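Long-range contacts in uncharacterized protein (Bacteroides caccae, PDB 4L7A), which is of unknown function but, as a member of a putative zinc-binding metallo-peptidase family, probably hydrolyses peptide bonds with the help of a zinc ion: residues E22-W26 with L267-Y271; K40-E44 with P56-W60. All blocks are in the same frame, centred on the assembly; numbering follows the deposited sequence. Where two conformers were deposited one is given.

Interaction 1. Residues E22-W26 with L267-Y271; sequences EFDRW and LDHIY
The C-terminal tail of the chain docks here on the N-terminal helix 17-35, Ile270 and Tyr271 settling on Glu22, Phe23, Arg25 and Trp26. Ile270 makes the buried centre. Its CG2 branch, set anti to the backbone N, rests 3.6 Å from Trp26 CB, while CD1 of the other branch comes within 4.0 Å of Phe23 CB. Phe23 and Trp26 also touch helix 59-81, through Val63 and Ala66 and through Lys67 respectively, so this apolar patch lies between two helices and the tail.

The Tyr271 ring has unlike partners on its two faces. Trp26 presents an edge to one of them in a T-shaped pair, its five-membered ring centroid 5.1 Å from the Tyr271 ring centroid and the planes at 76°. Over the opposite face, in one of two modelled Arg25 conformers and so with less certainty, the guanidinium lies flat at 8° to the ring with centres 4.3 Å apart. A bend at chi3 (85°) folds the arginine back to bring NH2 above Tyr271 CZ. Glu22 runs alongside instead: its extended chain carries OE2 to the ring's edge, 3.6 Å from Tyr271 CD1, with carboxylate and ring nearly coplanar. Beyond the ring, Tyr271 OH passes Trp26 CA at 3.3 Å and hydrogen-bonds to Glu29, further along the same helix. A water donates to Tyr271 O at 2.7 Å; its approach to Glu22 is implausibly short, leaving that bridge doubtful.

The tail is thus held to this part of the helix mainly by apolar and ring contacts, with the arginine stack a less certain addition, while Lys67 takes the carbonyl oxygens of His269 and Ile270. Glu22 OE2 lies 4.7 Å from Tyr271 O, so the two carboxylates probably disfavour each other, which nearby Lys67 may partly offset.

Interaction 2. Residues K40-E44 with P56-W60; sequences KYRME and PTDFW
Tyr41 and Phe59 form the tight, buried end of this contact, where the loop leaving strand 38-40 meets the first turn of helix 59-81. Phe59 turns its ring edge to the tyrosine, CD1 lying 3.7 Å from Tyr41 CE2. The two rings cross at 69° with centroids 5.7 Å apart, an oblique pair. Tyr41 CG sits between the backbone N and the carbonyl carbon (chi1 69°), which sends the ring across toward the helix start, and Arg42 CG lies over one of its faces. The phenol oxygen reaches past Phe59 to a probable hydrogen bond with Asp24 on helix 17-35, while Leu27 and Ser62 also touch the tyrosine. Replacing Tyr41 by alanine is likely to open a gap beside Phe59 and to take the hydroxyl partner from Asp24 OD1.

The solvent side is made instead by exposed Met43 and Pro56, with one ordered water taking part. Met43, present as selenomethionine, slides past Thr57 in the opposite direction: its CG lies 3.4 Å from Thr57 OG1, and its SE rests 3.7 Å from Pro56 CA. The water bridges the two segments, donating to Tyr41 O at 2.5 Å and accepting from Thr57 OG1 at 2.6 Å. The Thr57 methyl, CG2, comes up beside the same carbonyl, 3.7 Å from Tyr41 O. The hydroxyl has a further, weak bond with the backbone N of Gly98.

Asp58, facing away from the loop, is the N-cap of helix 59-81, its OD1 receiving Leu61 N. Strand 38-40 runs parallel to its sheet neighbour 93-98, and helix 59-81 lies between them in the chain; the contact therefore belongs to the strand-to-helix half of a beta-alpha-beta crossover, with an aspartate-capped helix start packed against the loop that leaves the edge strand.

From the N terminus the chain first lays down helix 17-35, which carries residues 22-26, then passes strand 38-40 into residues 40-44. An excursion of eleven residues without helix or strand brings it back at 56-60, so interaction 2 closes a short loop. Interaction 1 closes only when the C terminus returns, 240 intervening residues later, and the short loop is nested inside this long one. The two contacts, with centres about 13 Å apart, meet directly: Asp24 pairs with Arg42, and the Phe23 ring packs on both Tyr41 and Phe59. Together they tie the N-terminal helix, the edge-strand loop, helix 59-81 and the C-terminal tail.

Interaction 1. Residues E22-W26 with L267-Y271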
loop_
_atom_site.group_PDB
_atom_site.type_symbol
_atom_site.label_atom_id
_atom_site.label_comp_id
_atom_site.label_asym_id
_atom_site.label_seq_id
_atom_site.Cartn_x
_atom_site.Cartn_y
_atom_site.Cartn_z
ATOM N N GLU A 22 9.285 -22.880 -11.299
ATOM C CA GLU A 22 7.833 -22.725 -11.602
ATOM C C GLU A 22 7.315 -21.368 -11.088
ATOM O O GLU A 22 6.565 -20.693 -11.774
ATOM C CB GLU A 22 7.004 -23.894 -11.013
ATOM C CG GLU A 22 5.499 -23.937 -11.413
ATOM C CD GLU A 22 4.662 -24.979 -10.620
ATOM O OE1 GLU A 22 5.253 -25.799 -9.870
ATOM O OE2 GLU A 22 3.405 -24.980 -10.738
ATOM N N PHE A 23 7.724 -20.978 -9.893
ATOM C CA PHE A 23 7.386 -19.656 -9.362
ATOM C C PHE A 23 8.012 -18.529 -10.220
ATOM O O PHE A 23 7.354 -17.539 -10.500
ATOM C CB PHE A 23 7.772 -19.556 -7.884
ATOM C CG PHE A 23 7.195 -18.369 -7.148
ATOM C CD1 PHE A 23 5.991 -17.781 -7.505
ATOM C CD2 PHE A 23 7.862 -17.861 -6.047
ATOM C CE1 PHE A 23 5.494 -16.696 -6.773
ATOM C CE2 PHE A 23 7.364 -16.772 -5.324
ATOM C CZ PHE A 23 6.187 -16.190 -5.707
ATOM N N ASP A 24 9.260 -18.693 -10.649
ATOM C CA ASP A 24 9.887 -17.673 -11.500
ATOM C C ASP A 24 9.063 -17.497 -12.739
ATOM O O ASP A 24 8.788 -16.395 -13.155
ATOM C CB ASP A 24 11.315 -18.010 -11.890
ATOM C CG ASP A 24 12.252 -18.058 -10.705
ATOM O OD1 ASP A 24 11.932 -17.532 -9.619
ATOM O OD2 ASP A 24 13.329 -18.668 -10.857
ATOM N N ARG A 25 8.641 -18.607 -13.308
ATOM C CA ARG A 25 7.809 -18.580 -14.522
ATOM C C ARG A 25 6.509 -17.823 -14.220
ATOM O O ARG A 25 6.118 -16.949 -14.969
ATOM C CB ARG A 25 7.538 -20.011 -15.074
ATOM C CG ARG A 25 7.621 -20.143 -16.612
ATOM C CD ARG A 25 7.226 -21.563 -17.162
ATOM N NE ARG A 25 5.775 -21.725 -17.365
ATOM C CZ ARG A 25 4.973 -22.509 -16.641
ATOM N NH1 ARG A 25 5.449 -23.257 -15.663
ATOM N NH2 ARG A 25 3.694 -22.567 -16.922
ATOM N N TRP A 26 5.860 -18.148 -13.103
ATOM C CA TRP A 26 4.610 -17.492 -12.730
ATOM C C TRP A 26 4.818 -15.981 -12.538
ATOM O O TRP A 26 3.956 -15.186 -12.908
ATOM C CB TRP A 26 4.060 -18.162 -11.491
ATOM C CG TRP A 26 2.749 -17.707 -11.099
ATOM C CD1 TRP A 26 1.572 -18.291 -11.421
ATOM C CD2 TRP A 26 2.419 -16.517 -10.349
ATOM N NE1 TRP A 26 0.534 -17.578 -10.884
ATOM C CE2 TRP A 26 1.017 -16.499 -10.200
ATOM C CE3 TRP A 26 3.176 -15.508 -9.740
ATOM C CZ2 TRP A 26 0.338 -15.506 -9.498
ATOM C CZ3 TRP A 26 2.505 -14.511 -9.013
ATOM C CH2 TRP A 26 1.099 -14.522 -8.904
ATOM N N LEU A 267 -4.075 -20.450 -2.794
ATOM C CA LEU A 267 -2.840 -20.052 -2.175
ATOM C C LEU A 267 -1.877 -21.196 -1.977
ATOM O O LEU A 267 -0.738 -20.952 -1.735
ATOM C CB LEU A 267 -3.115 -19.358 -0.829
ATOM C CG LEU A 267 -3.960 -18.080 -0.881
ATOM C CD1 LEU A 267 -4.287 -17.506 0.514
ATOM C CD2 LEU A 267 -3.270 -17.005 -1.706
ATOM N N ASP A 268 -2.327 -22.430 -2.101
ATOM C CA ASP A 268 -1.481 -23.584 -1.856
ATOM C C ASP A 268 -0.807 -24.157 -3.102
ATOM O O ASP A 268 -0.171 -25.222 -3.043
ATOM C CB ASP A 268 -2.300 -24.672 -1.155
ATOM C CG ASP A 268 -2.741 -24.261 0.261
ATOM O OD1 ASP A 268 -2.061 -23.426 0.905
ATOM O OD2 ASP A 268 -3.749 -24.805 0.744
ATOM N N HIS A 269 -0.954 -23.474 -4.230
ATOM C CA HIS A 269 -0.370 -23.932 -5.481
ATOM C C HIS A 269 0.195 -22.722 -6.226
ATOM O O HIS A 269 -0.295 -21.617 -6.051
ATOM C CB HIS A 269 -1.436 -24.610 -6.345
ATOM C CG HIS A 269 -2.045 -25.825 -5.716
ATOM N ND1 HIS A 269 -3.304 -25.815 -5.138
ATOM C CD2 HIS A 269 -1.579 -27.090 -5.580
ATOM C CE1 HIS A 269 -3.581 -27.017 -4.663
ATOM N NE2 HIS A 269 -2.557 -27.810 -4.935
ATOM N N ILE A 270 1.173 -22.953 -7.089
ATOM C CA ILE A 270 1.662 -21.899 -7.949
ATOM C C ILE A 270 0.723 -21.811 -9.146
ATOM O O ILE A 270 0.009 -20.874 -9.243
ATOM C CB ILE A 270 3.120 -22.167 -8.382
ATOM C CG1 ILE A 270 4.006 -22.204 -7.168
ATOM C CG2 ILE A 270 3.593 -21.072 -9.406
ATOM C CD1 ILE A 270 5.424 -22.747 -7.444
ATOM N N TYR A 271 0.749 -22.785 -10.055
ATOM C CA TYR A 271 -0.235 -22.879 -11.141
ATOM C C TYR A 271 -1.329 -23.789 -10.660
ATOM O O TYR A 271 -1.171 -24.457 -9.672
ATOM C CB TYR A 271 0.364 -23.461 -12.438
ATOM C CG TYR A 271 1.174 -22.439 -13.172
ATOM C CD1 TYR A 271 2.531 -22.288 -12.893
ATOM C CD2 TYR A 271 0.584 -21.574 -14.089
ATOM C CE1 TYR A 271 3.293 -21.332 -13.523
ATOM C CE2 TYR A 271 1.336 -20.605 -14.742
ATOM C CZ TYR A 271 2.706 -20.491 -14.450
ATOM O OH TYR A 271 3.507 -19.539 -15.067
ATOM O OXT TYR A 271 -2.396 -23.901 -11.215
HETATM O O HOH W 1 1.343 -25.345 -9.551
#

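Interaction 2. Residues K40-E44 with P56-W60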
loop_
_atom_site.group_PDB
_atom_site.type_symbol
_atom_site.label_atom_id
_atom_site.label_comp_id
_atom_site.label_asym_id
_atom_site.label_seq_id
_atom_site.Cartn_x
_atom_site.Cartn_y
_atom_site.Cartn_z
ATOM N N LYS A 40 11.020 -10.063 -6.303
ATOM C CA LYS A 40 12.131 -10.927 -5.904
ATOM C C LYS A 40 11.874 -11.612 -4.561
ATOM O O LYS A 40 11.475 -10.967 -3.585
ATOM C CB LYS A 40 13.417 -10.123 -5.824
ATOM C CG LYS A 40 13.805 -9.422 -7.108
ATOM C CD LYS A 40 15.261 -9.041 -7.068
ATOM C CE LYS A 40 15.654 -8.175 -8.246
ATOM N NZ LYS A 40 17.052 -7.728 -8.071
ATOM N N TYR A 41 12.074 -12.925 -4.531
ATOM C CA TYR A 41 11.964 -13.682 -3.301
ATOM C C TYR A 41 13.226 -14.417 -2.961
ATOM O O TYR A 41 13.433 -14.750 -1.794
ATOM C CB TYR A 41 10.812 -14.649 -3.360
ATOM C CG TYR A 41 11.025 -15.755 -4.320
ATOM C CD1 TYR A 41 10.805 -15.568 -5.671
ATOM C CD2 TYR A 41 11.460 -16.990 -3.881
ATOM C CE1 TYR A 41 11.028 -16.608 -6.585
ATOM C CE2 TYR A 41 11.704 -18.021 -4.775
ATOM C CZ TYR A 41 11.459 -17.824 -6.129
ATOM O OH TYR A 41 11.718 -18.837 -6.990
ATOM N N ARG A 42 14.080 -14.654 -3.950
ATOM C CA ARG A 42 15.302 -15.426 -3.732
ATOM C C ARG A 42 16.265 -14.547 -2.950
ATOM O O ARG A 42 16.586 -13.431 -3.371
ATOM C CB ARG A 42 15.918 -15.867 -5.057
ATOM C CG ARG A 42 15.145 -16.959 -5.859
ATOM C CD ARG A 42 15.662 -16.963 -7.314
ATOM N NE ARG A 42 15.109 -17.998 -8.185
ATOM C CZ ARG A 42 15.508 -19.246 -8.200
ATOM N NH1 ARG A 42 16.441 -19.665 -7.364
ATOM N NH2 ARG A 42 14.938 -20.107 -9.018
HETATM N N MSE A 43 16.753 -15.077 -1.843
HETATM C CA MSE A 43 17.673 -14.339 -0.968
HETATM C C MSE A 43 19.021 -13.982 -1.608
HETATM O O MSE A 43 19.588 -12.905 -1.350
HETATM C CB MSE A 43 17.921 -15.149 0.294
HETATM C CG MSE A 43 16.665 -15.297 1.148
HETATM SE SE MSE A 43 16.879 -16.630 2.553
HETATM C CE MSE A 43 16.229 -18.251 1.597
ATOM N N GLU A 44 19.512 -14.889 -2.436
ATOM C CA GLU A 44 20.728 -14.684 -3.206
ATOM C C GLU A 44 20.663 -13.475 -4.137
ATOM O O GLU A 44 21.695 -12.944 -4.470
ATOM C CB GLU A 44 21.019 -15.962 -4.032
ATOM C CG GLU A 44 19.965 -16.244 -5.144
ATOM C CD GLU A 44 19.575 -17.711 -5.304
ATOM O OE1 GLU A 44 20.466 -18.545 -5.563
ATOM O OE2 GLU A 44 18.373 -18.044 -5.221
ATOM N N PRO A 56 15.413 -17.043 7.139
ATOM C CA PRO A 56 15.235 -17.408 5.751
ATOM C C PRO A 56 13.828 -17.054 5.244
ATOM O O PRO A 56 12.836 -17.133 5.976
ATOM C CB PRO A 56 15.441 -18.923 5.767
ATOM C CG PRO A 56 16.332 -19.144 6.908
ATOM C CD PRO A 56 15.841 -18.185 7.958
ATOM N N THR A 57 13.766 -16.645 3.996
ATOM C CA THR A 57 12.516 -16.270 3.369
ATOM C C THR A 57 11.732 -17.535 3.083
ATOM O O THR A 57 12.210 -18.380 2.360
ATOM C CB THR A 57 12.823 -15.500 2.061
ATOM O OG1 THR A 57 13.628 -14.335 2.405
ATOM C CG2 THR A 57 11.558 -15.061 1.363
ATOM N N ASP A 58 10.527 -17.655 3.644
ATOM C CA ASP A 58 9.674 -18.852 3.501
ATOM C C ASP A 58 9.098 -18.888 2.082
ATOM O O ASP A 58 8.394 -17.969 1.672
ATOM C CB ASP A 58 8.575 -18.733 4.579
ATOM C CG ASP A 58 7.467 -19.826 4.518
ATOM O OD1 ASP A 58 7.120 -20.405 3.471
ATOM O OD2 ASP A 58 6.836 -20.022 5.597
ATOM N N PHE A 59 9.377 -19.952 1.337
ATOM C CA PHE A 59 8.972 -20.027 -0.053
ATOM C C PHE A 59 7.449 -20.050 -0.295
ATOM O O PHE A 59 6.946 -19.252 -1.056
ATOM C CB PHE A 59 9.556 -21.256 -0.724
ATOM C CG PHE A 59 9.088 -21.445 -2.165
ATOM C CD1 PHE A 59 9.757 -20.801 -3.212
ATOM C CD2 PHE A 59 8.024 -22.255 -2.467
ATOM C CE1 PHE A 59 9.376 -20.989 -4.549
ATOM C CE2 PHE A 59 7.639 -22.458 -3.800
ATOM C CZ PHE A 59 8.334 -21.818 -4.848
ATOM N N TRP A 60 6.735 -20.974 0.319
ATOM C CA TRP A 60 5.302 -21.072 0.083
ATOM C C TRP A 60 4.535 -19.850 0.653
ATOM O O TRP A 60 3.504 -19.442 0.123
ATOM C CB TRP A 60 4.755 -22.395 0.622
ATOM C CG TRP A 60 5.257 -23.506 -0.181
ATOM C CD1 TRP A 60 6.201 -24.408 0.187
ATOM C CD2 TRP A 60 4.843 -23.864 -1.514
ATOM N NE1 TRP A 60 6.413 -25.293 -0.819
ATOM C CE2 TRP A 60 5.629 -24.959 -1.901
ATOM C CE3 TRP A 60 3.934 -23.334 -2.425
ATOM C CZ2 TRP A 60 5.506 -25.568 -3.152
ATOM C CZ3 TRP A 60 3.822 -23.917 -3.676
ATOM C CH2 TRP A 60 4.593 -25.044 -4.027
HETATM O O HOH W 2 14.099 -13.291 0.089
#